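Local atomic coordinates of 3-carboxy-cis,cis-muconate cycloisomerase (Acinetobacter calcoaceticus, PDB entry 1Q5N), a protein that belongs to the largely helical fumarase/aspartase (adenylosuccinate lyase-like) superfamily of enzymes and assembles from four copies of its chain. Residues Y29-E34 and I83-Q88; G45-S50 and A101-W106; L192-G197 and A216-L221. One frame throughout, in Å; residues are numbered along the deposited sequence.

In the fold
All three contacts lie on the same side of the centre of this elongated, largely helical chain, within the sequence range of the lyase family. Helix 23-43 ties them together. Interaction 1 packs it against helix 82-94, and its Glu34 reaches on to interaction 2, where OE2 lies 2.7 Å from His105 ND1, a probable hydrogen bond; the two contact centres are about 15 Å apart. Toward interaction 3, with its centre about 16 Å from that of interaction 1, the same helix packs Ala33 O at 3.5 Å from Tyr217 CE1. Interactions 2 and 3 do not touch, their nearest atoms being about 6 Å apart. Interaction 2 alone of the three meets another subunit.

Interaction 1 (Y29-E34 and I83-Q88); sequences YMVEAE and IPFVKQ
Glu34 OE2 meets two neighbours of different kinds: Val86 CG2 packs against it at 3.8 Å across the contact, and His105 of the loop 101-106 bonds to it through ND1. The buried carboxylate thus has a polar partner at a place where the rest of the contact is apolar. The methylene part of the same side chain serves that apolar side, with Glu34 CG at the edge of the Phe85 ring, 3.9 Å from CE2, while carboxylate and ring planes are turned 28° apart. Phe85 carries most of the packing, a broad flat group able to bridge two helices whose segment axes come no closer than 11.6 Å. Met30 CB sits over one face, offset toward the rim and 4.1 Å from the ring centroid, in a CH-pi contact. Met30 SD makes a Met-aromatic contact with the same ring, and the bend at chi3 (82°) brings CE back to 3.7 Å from Phe85 CD2, a use of the long flexible thioether. Val31 takes the rim, its CG2 in the ring plane and 3.8 Å from Phe85 CE1. The axes of segments 29-34 and 83-88, on helices 23-43 and 82-94, cross at -64°. Beyond the contact, Tyr29 and Glu34 also rest on helix 110-146, through Leu120 and Ile113, while Pro84 and Gln88 lean on helix 68-78, where Leu71, Ala74 and Ala70 meet them.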
loop_
_atom_site.group_PDB
_atom_site.type_symbol
_atom_site.label_atom_id
_atom_site.label_comp_id
_atom_site.label_asym_id
_atom_site.label_seq_id
_atom_site.Cartn_x
_atom_site.Cartn_y
_atom_site.Cartn_z
ATOM N N TYR A 29 -15.320 -16.582 -21.570
ATOM C CA TYR A 29 -16.008 -16.930 -20.329
ATOM C C TYR A 29 -17.344 -16.196 -20.239
ATOM O O TYR A 29 -18.309 -16.723 -19.672
ATOM C CB TYR A 29 -15.137 -16.591 -19.105
ATOM C CG TYR A 29 -13.956 -17.509 -18.901
ATOM C CD1 TYR A 29 -14.147 -18.822 -18.461
ATOM C CD2 TYR A 29 -12.638 -17.045 -19.046
ATOM C CE1 TYR A 29 -13.076 -19.652 -18.153
ATOM C CE2 TYR A 29 -11.532 -17.889 -18.740
ATOM C CZ TYR A 29 -11.773 -19.193 -18.292
ATOM O OH TYR A 29 -10.742 -20.062 -17.987
ATOM N N MET A 30 -17.414 -14.993 -20.800
ATOM C CA MET A 30 -18.687 -14.255 -20.764
ATOM C C MET A 30 -19.709 -14.986 -21.641
ATOM O O MET A 30 -20.910 -15.090 -21.276
ATOM C CB MET A 30 -18.510 -12.807 -21.249
ATOM C CG MET A 30 -17.739 -11.946 -20.214
ATOM S SD MET A 30 -17.301 -10.309 -20.861
ATOM C CE MET A 30 -18.816 -9.548 -20.562
ATOM N N VAL A 31 -19.232 -15.483 -22.783
ATOM C CA VAL A 31 -20.087 -16.238 -23.683
ATOM C C VAL A 31 -20.581 -17.465 -22.898
ATOM O O VAL A 31 -21.784 -17.758 -22.858
ATOM C CB VAL A 31 -19.316 -16.693 -24.935
ATOM C CG1 VAL A 31 -20.120 -17.799 -25.695
ATOM C CG2 VAL A 31 -19.046 -15.476 -25.854
ATOM N N GLU A 32 -19.663 -18.141 -22.227
ATOM C CA GLU A 32 -20.035 -19.313 -21.472
ATOM C C GLU A 32 -21.125 -19.001 -20.435
ATOM O O GLU A 32 -22.068 -19.795 -20.233
ATOM C CB GLU A 32 -18.796 -19.863 -20.794
ATOM C CG GLU A 32 -18.975 -21.192 -20.067
ATOM C CD GLU A 32 -17.618 -21.739 -19.556
ATOM O OE1 GLU A 32 -16.557 -21.425 -20.175
ATOM O OE2 GLU A 32 -17.612 -22.491 -18.548
ATOM N N ALA A 33 -20.985 -17.854 -19.764
ATOM C CA ALA A 33 -21.976 -17.426 -18.775
ATOM C C ALA A 33 -23.383 -17.178 -19.414
ATOM O O ALA A 33 -24.420 -17.477 -18.798
ATOM C CB ALA A 33 -21.510 -16.148 -18.078
ATOM N N GLU A 34 -23.398 -16.577 -20.612
ATOM C CA GLU A 34 -24.648 -16.292 -21.318
ATOM C C GLU A 34 -25.361 -17.601 -21.727
ATOM O O GLU A 34 -26.575 -17.746 -21.539
ATOM C CB GLU A 34 -24.370 -15.411 -22.532
ATOM C CG GLU A 34 -23.970 -13.979 -22.192
ATOM C CD GLU A 34 -25.108 -13.147 -21.618
ATOM O OE1 GLU A 34 -26.221 -13.660 -21.409
ATOM O OE2 GLU A 34 -24.890 -11.960 -21.368
ATOM N N ILE A 83 -21.825 -4.468 -21.581
ATOM C CA ILE A 83 -22.836 -3.787 -22.388
ATOM C C ILE A 83 -22.624 -3.917 -23.911
ATOM O O ILE A 83 -23.512 -4.376 -24.611
ATOM C CB ILE A 83 -22.971 -2.293 -21.917
ATOM C CG1 ILE A 83 -23.737 -2.249 -20.583
ATOM C CG2 ILE A 83 -23.728 -1.444 -22.939
ATOM C CD1 ILE A 83 -23.667 -0.934 -19.868
ATOM N N PRO A 84 -21.446 -3.543 -24.429
ATOM C CA PRO A 84 -21.217 -3.654 -25.870
ATOM C C PRO A 84 -21.082 -5.128 -26.257
ATOM O O PRO A 84 -21.315 -5.505 -27.388
ATOM C CB PRO A 84 -19.906 -2.909 -26.073
ATOM C CG PRO A 84 -19.763 -2.060 -24.834
ATOM C CD PRO A 84 -20.293 -2.910 -23.768
ATOM N N PHE A 85 -20.681 -5.961 -25.314
ATOM C CA PHE A 85 -20.540 -7.357 -25.620
ATOM C C PHE A 85 -21.938 -7.962 -25.867
ATOM O O PHE A 85 -22.117 -8.736 -26.801
ATOM C CB PHE A 85 -19.835 -8.060 -24.466
ATOM C CG PHE A 85 -20.142 -9.517 -24.373
ATOM C CD1 PHE A 85 -19.459 -10.442 -25.153
ATOM C CD2 PHE A 85 -21.108 -9.980 -23.488
ATOM C CE1 PHE A 85 -19.752 -11.813 -25.047
ATOM C CE2 PHE A 85 -21.405 -11.345 -23.377
ATOM C CZ PHE A 85 -20.728 -12.254 -24.144
ATOM N N VAL A 86 -22.909 -7.616 -25.021
ATOM C CA VAL A 86 -24.270 -8.099 -25.160
ATOM C C VAL A 86 -24.819 -7.665 -26.517
ATOM O O VAL A 86 -25.392 -8.485 -27.196
ATOM C CB VAL A 86 -25.197 -7.599 -23.982
ATOM C CG1 VAL A 86 -26.678 -7.738 -24.331
ATOM C CG2 VAL A 86 -24.965 -8.445 -22.769
ATOM N N LYS A 87 -24.628 -6.404 -26.923
ATOM C CA LYS A 87 -25.123 -5.960 -28.233
ATOM C C LYS A 87 -24.603 -6.903 -29.307
ATOM O O LYS A 87 -25.372 -7.466 -30.085
ATOM C CB LYS A 87 -24.631 -4.558 -28.606
ATOM C CG LYS A 87 -24.926 -3.508 -27.600
ATOM C CD LYS A 87 -26.403 -3.206 -27.501
ATOM C CE LYS A 87 -26.721 -1.862 -28.176
ATOM N NZ LYS A 87 -25.972 -0.711 -27.518
ATOM N N GLN A 88 -23.286 -7.065 -29.349
ATOM C CA GLN A 88 -22.685 -7.912 -30.342
ATOM C C GLN A 88 -23.156 -9.357 -30.338
ATOM O O GLN A 88 -23.380 -9.930 -31.395
ATOM C CB GLN A 88 -21.156 -7.886 -30.231
ATOM C CG GLN A 88 -20.580 -6.609 -30.797
ATOM C CD GLN A 88 -19.111 -6.750 -31.143
ATOM O OE1 GLN A 88 -18.694 -7.753 -31.748
ATOM N NE2 GLN A 88 -18.315 -5.747 -30.771
#

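Interaction 2 (G45-S50 and A101-W106); sequences GVIPQS and ARYVHW
Pro48 and Tyr103 meet tip to tip in a CH-pi contact. Pro48 CD stands over one face of the phenol, 3.9 Å from the ring centroid and 17° off its normal, offset toward the rim; Arg102 CB lies over the opposite face. The rigid pyrrolidine offers its CG and CD methylenes to the ring together, while its residue takes the N-cap position of helix 49-59. The remaining contacts are plain apolar packing. Ile47 CG2, anti to its own carbonyl carbon, touches both aromatic residues, at 3.4 Å from Tyr103 CD1 and 3.8 Å from Trp106 CD1; the beta-branch sets this methyl close to the backbone, where it meets both rings, while the other branch carries CD1 to Tyr103 CB. Val46 CG1 comes to the indole edge, near its plane, 3.5 Å from Trp106 NE1. A type II beta turn from Tyr103 to Trp106 presents the two rings to one partner segment; its closing bond, Trp106 N to Tyr103 O, is weak, and His105 takes the positive phi (67°) expected of the third turn position. Thus the turn before helix 110-146 packs on the link joining helices 23-43 and 49-59. Polar partners lie outside the two segments: Trp106 O accepts from Gln41 NE2 of helix 23-43, and Arg102 O from Arg385 of the second subunit. That same Arg385 packs against Tyr103 and Trp106, placing the aromatic pair at a subunit interface.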
loop_
_atom_site.group_PDB
_atom_site.type_symbol
_atom_site.label_atom_id
_atom_site.label_comp_id
_atom_site.label_asym_id
_atom_site.label_seq_id
_atom_site.Cartn_x
_atom_site.Cartn_y
_atom_site.Cartn_z
ATOM N N GLY A 45 -38.495 -23.348 -17.689
ATOM C CA GLY A 45 -39.634 -22.702 -18.297
ATOM C C GLY A 45 -39.555 -21.216 -18.594
ATOM O O GLY A 45 -40.332 -20.726 -19.410
ATOM N N VAL A 46 -38.642 -20.475 -17.983
ATOM C CA VAL A 46 -38.587 -19.039 -18.258
ATOM C C VAL A 46 -38.399 -18.646 -19.735
ATOM O O VAL A 46 -38.837 -17.579 -20.140
ATOM C CB VAL A 46 -37.526 -18.364 -17.379
ATOM C CG1 VAL A 46 -37.466 -16.856 -17.662
ATOM C CG2 VAL A 46 -37.859 -18.646 -15.914
ATOM N N ILE A 47 -37.716 -19.446 -20.544
ATOM C CA ILE A 47 -37.640 -19.094 -21.962
ATOM C C ILE A 47 -37.791 -20.405 -22.713
ATOM O O ILE A 47 -37.527 -21.483 -22.162
ATOM C CB ILE A 47 -36.315 -18.402 -22.408
ATOM C CG1 ILE A 47 -35.159 -19.398 -22.345
ATOM C CG2 ILE A 47 -36.094 -17.122 -21.603
ATOM C CD1 ILE A 47 -33.902 -18.904 -22.977
ATOM N N PRO A 48 -38.232 -20.334 -23.979
ATOM C CA PRO A 48 -38.414 -21.556 -24.774
ATOM C C PRO A 48 -37.142 -22.320 -25.052
ATOM O O PRO A 48 -36.118 -21.736 -25.425
ATOM C CB PRO A 48 -39.072 -21.050 -26.048
ATOM C CG PRO A 48 -38.559 -19.626 -26.163
ATOM C CD PRO A 48 -38.580 -19.124 -24.747
ATOM N N GLN A 49 -37.224 -23.628 -24.860
ATOM C CA GLN A 49 -36.108 -24.516 -25.091
ATOM C C GLN A 49 -35.563 -24.298 -26.475
ATOM O O GLN A 49 -34.377 -24.526 -26.737
ATOM C CB GLN A 49 -36.532 -25.970 -24.974
ATOM C CG GLN A 49 -35.396 -26.922 -25.318
ATOM C CD GLN A 49 -34.192 -26.768 -24.375
ATOM O OE1 GLN A 49 -34.348 -26.839 -23.137
ATOM N NE2 GLN A 49 -32.984 -26.566 -24.950
ATOM N N SER A 50 -36.426 -23.855 -27.371
ATOM C CA SER A 50 -35.990 -23.633 -28.730
ATOM C C SER A 50 -34.894 -22.560 -28.775
ATOM O O SER A 50 -33.827 -22.784 -29.352
ATOM C CB SER A 50 -37.183 -23.210 -29.582
ATOM O OG SER A 50 -36.838 -22.113 -30.420
ATOM N N ALA A 101 -32.871 -14.416 -30.507
ATOM C CA ALA A 101 -32.162 -13.213 -30.091
ATOM C C ALA A 101 -32.814 -12.409 -28.948
ATOM O O ALA A 101 -32.125 -11.709 -28.195
ATOM C CB ALA A 101 -31.934 -12.308 -31.298
ATOM N N ARG A 102 -34.127 -12.515 -28.807
ATOM C CA ARG A 102 -34.829 -11.779 -27.763
ATOM C C ARG A 102 -34.534 -12.284 -26.377
ATOM O O ARG A 102 -34.703 -11.565 -25.399
ATOM C CB ARG A 102 -36.334 -11.849 -28.007
ATOM C CG ARG A 102 -36.682 -11.028 -29.195
ATOM C CD ARG A 102 -37.999 -11.374 -29.805
ATOM N NE ARG A 102 -38.026 -10.707 -31.108
ATOM C CZ ARG A 102 -39.096 -10.609 -31.895
ATOM N NH1 ARG A 102 -40.256 -11.143 -31.504
ATOM N NH2 ARG A 102 -39.003 -9.972 -33.069
ATOM N N TYR A 103 -34.098 -13.527 -26.299
ATOM C CA TYR A 103 -33.815 -14.136 -25.030
ATOM C C TYR A 103 -32.343 -14.083 -24.602
ATOM O O TYR A 103 -31.987 -14.642 -23.562
ATOM C CB TYR A 103 -34.331 -15.572 -25.060
ATOM C CG TYR A 103 -35.807 -15.602 -25.347
ATOM C CD1 TYR A 103 -36.735 -15.277 -24.350
ATOM C CD2 TYR A 103 -36.283 -15.908 -26.627
ATOM C CE1 TYR A 103 -38.081 -15.254 -24.616
ATOM C CE2 TYR A 103 -37.630 -15.888 -26.905
ATOM C CZ TYR A 103 -38.527 -15.561 -25.898
ATOM O OH TYR A 103 -39.876 -15.534 -26.174
ATOM N N VAL A 104 -31.493 -13.427 -25.392
ATOM C CA VAL A 104 -30.081 -13.310 -25.017
ATOM C C VAL A 104 -29.965 -12.338 -23.833
ATOM O O VAL A 104 -30.511 -11.225 -23.890
ATOM C CB VAL A 104 -29.223 -12.747 -26.169
ATOM C CG1 VAL A 104 -27.770 -12.534 -25.714
ATOM C CG2 VAL A 104 -29.268 -13.693 -27.341
ATOM N N HIS A 105 -29.303 -12.783 -22.759
ATOM C CA HIS A 105 -29.059 -11.935 -21.598
ATOM C C HIS A 105 -30.360 -11.594 -20.891
ATOM O O HIS A 105 -30.486 -10.521 -20.300
ATOM C CB HIS A 105 -28.364 -10.638 -22.062
ATOM C CG HIS A 105 -27.784 -9.818 -20.951
ATOM N ND1 HIS A 105 -26.660 -10.204 -20.247
ATOM C CD2 HIS A 105 -28.134 -8.601 -20.463
ATOM C CE1 HIS A 105 -26.340 -9.260 -19.380
ATOM N NE2 HIS A 105 -27.216 -8.276 -19.487
ATOM N N TRP A 106 -31.318 -12.518 -20.965
ATOM C CA TRP A 106 -32.640 -12.326 -20.371
ATOM C C TRP A 106 -32.604 -12.216 -18.860
ATOM O O TRP A 106 -32.244 -13.171 -18.193
ATOM C CB TRP A 106 -33.579 -13.495 -20.751
ATOM C CG TRP A 106 -34.934 -13.326 -20.151
ATOM C CD1 TRP A 106 -35.566 -14.170 -19.272
ATOM C CD2 TRP A 106 -35.768 -12.169 -20.265
ATOM N NE1 TRP A 106 -36.739 -13.601 -18.826
ATOM C CE2 TRP A 106 -36.889 -12.371 -19.418
ATOM C CE3 TRP A 106 -35.672 -10.969 -20.999
ATOM C CZ2 TRP A 106 -37.915 -11.411 -19.273
ATOM C CZ3 TRP A 106 -36.691 -9.998 -20.862
ATOM C CH2 TRP A 106 -37.803 -10.232 -20.000
#

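Interaction 3 (L192-G197 and A216-L221); sequences LVAQLG and AYAKQL
Leu196 and Tyr217 both hold CG anti to the backbone N (chi1 -179° and 174°), and in these rotamers the leucine branch and the phenol ring cross obliquely. Leu196 CB lies 3.7 Å from Tyr217 CD2, and the methyl CD2 of Leu196 follows at 3.9 Å from the same ring carbon. A branched aliphatic chain suits this place, since it can touch the ring with its stem and with one methyl while also resting on Leu37 of helix 23-43. Ala194 adds its single methyl, CB, 4.1 Å from Tyr217 CD2 and 4.3 Å from Ala218 CB. Small side chains on both sides let the backbones come close: the CA atoms of Ala194 and Ala218 are 5.5 Å apart. The contact is a loop packed on a helix. Having left helix 166-191, where Leu192 is the first residue with non-helical backbone angles, the chain passes in extended form beside helix 210-221, which follows it in sequence. Gln195 turns its CB away from that helix, and its backbone carbonyl does the touching instead, with O near the plane of the Tyr217 ring at the edge, 3.6 Å from CE2. Such an approach would be mildly favourable, because aromatic edge hydrogens carry slight positive charge. From the same segment as the ring, Leu221 CD1 stands over one ring face, 3.8 Å above the plane of Tyr217. The buried polar groups find partners on helix 110-146 and in a later loop. Thr116 OG1 bonds both to Tyr217 OH and to Gln195 N, joining the tip of the ring to the loop backbone beside it. The side-chain amide of Gln195 is held at both ends, NE2 by Asp115 and OE1 by the backbone N of Trp230.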
loop_
_atom_site.group_PDB
_atom_site.type_symbol
_atom_site.label_atom_id
_atom_site.label_comp_id
_atom_site.label_asym_id
_atom_site.label_seq_id
_atom_site.Cartn_x
_atom_site.Cartn_y
_atom_site.Cartn_z
ATOM N N LEU A 192 -16.043 -19.926 -4.835
ATOM C CA LEU A 192 -16.371 -20.248 -6.220
ATOM C C LEU A 192 -17.874 -20.410 -6.338
ATOM O O LEU A 192 -18.390 -21.526 -6.352
ATOM C CB LEU A 192 -15.648 -21.534 -6.623
ATOM C CG LEU A 192 -14.120 -21.422 -6.511
ATOM C CD1 LEU A 192 -13.473 -22.729 -6.955
ATOM C CD2 LEU A 192 -13.627 -20.240 -7.367
ATOM N N VAL A 193 -18.572 -19.277 -6.387
ATOM C CA VAL A 193 -20.017 -19.257 -6.465
ATOM C C VAL A 193 -20.417 -18.393 -7.637
ATOM O O VAL A 193 -19.652 -17.541 -8.056
ATOM C CB VAL A 193 -20.621 -18.680 -5.179
ATOM C CG1 VAL A 193 -20.307 -19.583 -4.027
ATOM C CG2 VAL A 193 -20.039 -17.270 -4.912
ATOM N N ALA A 194 -21.629 -18.608 -8.151
ATOM C CA ALA A 194 -22.149 -17.855 -9.296
ATOM C C ALA A 194 -22.672 -16.471 -8.886
ATOM O O ALA A 194 -22.928 -16.221 -7.715
ATOM C CB ALA A 194 -23.290 -18.648 -9.959
ATOM N N GLN A 195 -22.814 -15.573 -9.849
ATOM C CA GLN A 195 -23.400 -14.263 -9.542
ATOM C C GLN A 195 -24.597 -14.055 -10.484
ATOM O O GLN A 195 -24.420 -13.994 -11.712
ATOM C CB GLN A 195 -22.414 -13.094 -9.798
ATOM C CG GLN A 195 -22.983 -11.724 -9.426
ATOM C CD GLN A 195 -22.886 -11.406 -7.911
ATOM O OE1 GLN A 195 -23.749 -11.782 -7.116
ATOM N NE2 GLN A 195 -21.817 -10.705 -7.519
ATOM N N LEU A 196 -25.799 -13.978 -9.942
ATOM C CA LEU A 196 -26.964 -13.683 -10.802
ATOM C C LEU A 196 -28.025 -12.999 -9.923
ATOM O O LEU A 196 -28.722 -13.642 -9.124
ATOM C CB LEU A 196 -27.533 -14.951 -11.446
ATOM C CG LEU A 196 -28.740 -14.670 -12.371
ATOM C CD1 LEU A 196 -28.284 -13.896 -13.595
ATOM C CD2 LEU A 196 -29.392 -15.986 -12.824
ATOM N N GLY A 197 -28.137 -11.688 -10.072
ATOM C CA GLY A 197 -29.070 -10.942 -9.249
ATOM C C GLY A 197 -29.768 -9.816 -9.999
ATOM O O GLY A 197 -30.643 -9.187 -9.449
ATOM N N ALA A 216 -30.468 -23.299 -10.945
ATOM C CA ALA A 216 -30.124 -24.017 -12.160
ATOM C C ALA A 216 -28.958 -23.362 -12.902
ATOM O O ALA A 216 -28.254 -24.012 -13.669
ATOM C CB ALA A 216 -31.349 -24.111 -13.090
ATOM N N TYR A 217 -28.772 -22.064 -12.718
ATOM C CA TYR A 217 -27.656 -21.384 -13.374
ATOM C C TYR A 217 -26.353 -21.842 -12.679
ATOM O O TYR A 217 -25.382 -22.183 -13.324
ATOM C CB TYR A 217 -27.876 -19.874 -13.259
ATOM C CG TYR A 217 -26.747 -18.973 -13.748
ATOM C CD1 TYR A 217 -26.367 -18.948 -15.085
ATOM C CD2 TYR A 217 -26.134 -18.069 -12.868
ATOM C CE1 TYR A 217 -25.411 -18.033 -15.539
ATOM C CE2 TYR A 217 -25.184 -17.163 -13.304
ATOM C CZ TYR A 217 -24.830 -17.142 -14.636
ATOM O OH TYR A 217 -23.926 -16.199 -15.058
ATOM N N ALA A 218 -26.360 -21.875 -11.357
ATOM C CA ALA A 218 -25.197 -22.301 -10.605
ATOM C C ALA A 218 -24.838 -23.712 -11.057
ATOM O O ALA A 218 -23.696 -24.001 -11.422
ATOM C CB ALA A 218 -25.511 -22.280 -9.104
ATOM N N LYS A 219 -25.836 -24.584 -11.059
ATOM C CA LYS A 219 -25.637 -25.987 -11.442
ATOM C C LYS A 219 -25.051 -26.155 -12.828
ATOM O O LYS A 219 -24.126 -26.926 -13.012
ATOM C CB LYS A 219 -26.956 -26.709 -11.334
ATOM C CG LYS A 219 -26.866 -28.194 -11.340
ATOM C CD LYS A 219 -28.150 -28.749 -10.723
ATOM C CE LYS A 219 -28.285 -28.252 -9.258
ATOM N NZ LYS A 219 -29.624 -28.588 -8.655
ATOM N N GLN A 220 -25.562 -25.422 -13.807
ATOM C CA GLN A 220 -25.033 -25.504 -15.170
ATOM C C GLN A 220 -23.544 -25.199 -15.250
ATOM O O GLN A 220 -22.850 -25.688 -16.127
ATOM C CB GLN A 220 -25.708 -24.488 -16.106
ATOM C CG GLN A 220 -27.097 -24.806 -16.593
ATOM C CD GLN A 220 -27.202 -26.187 -17.200
ATOM O OE1 GLN A 220 -28.016 -27.000 -16.749
ATOM N NE2 GLN A 220 -26.370 -26.473 -18.202
ATOM N N LEU A 221 -23.072 -24.323 -14.372
ATOM C CA LEU A 221 -21.684 -23.909 -14.400
ATOM C C LEU A 221 -20.878 -24.655 -13.366
ATOM O O LEU A 221 -19.676 -24.501 -13.285
ATOM C CB LEU A 221 -21.600 -22.399 -14.133
ATOM C CG LEU A 221 -22.194 -21.464 -15.168
ATOM C CD1 LEU A 221 -22.334 -20.094 -14.557
ATOM C CD2 LEU A 221 -21.309 -21.428 -16.417
#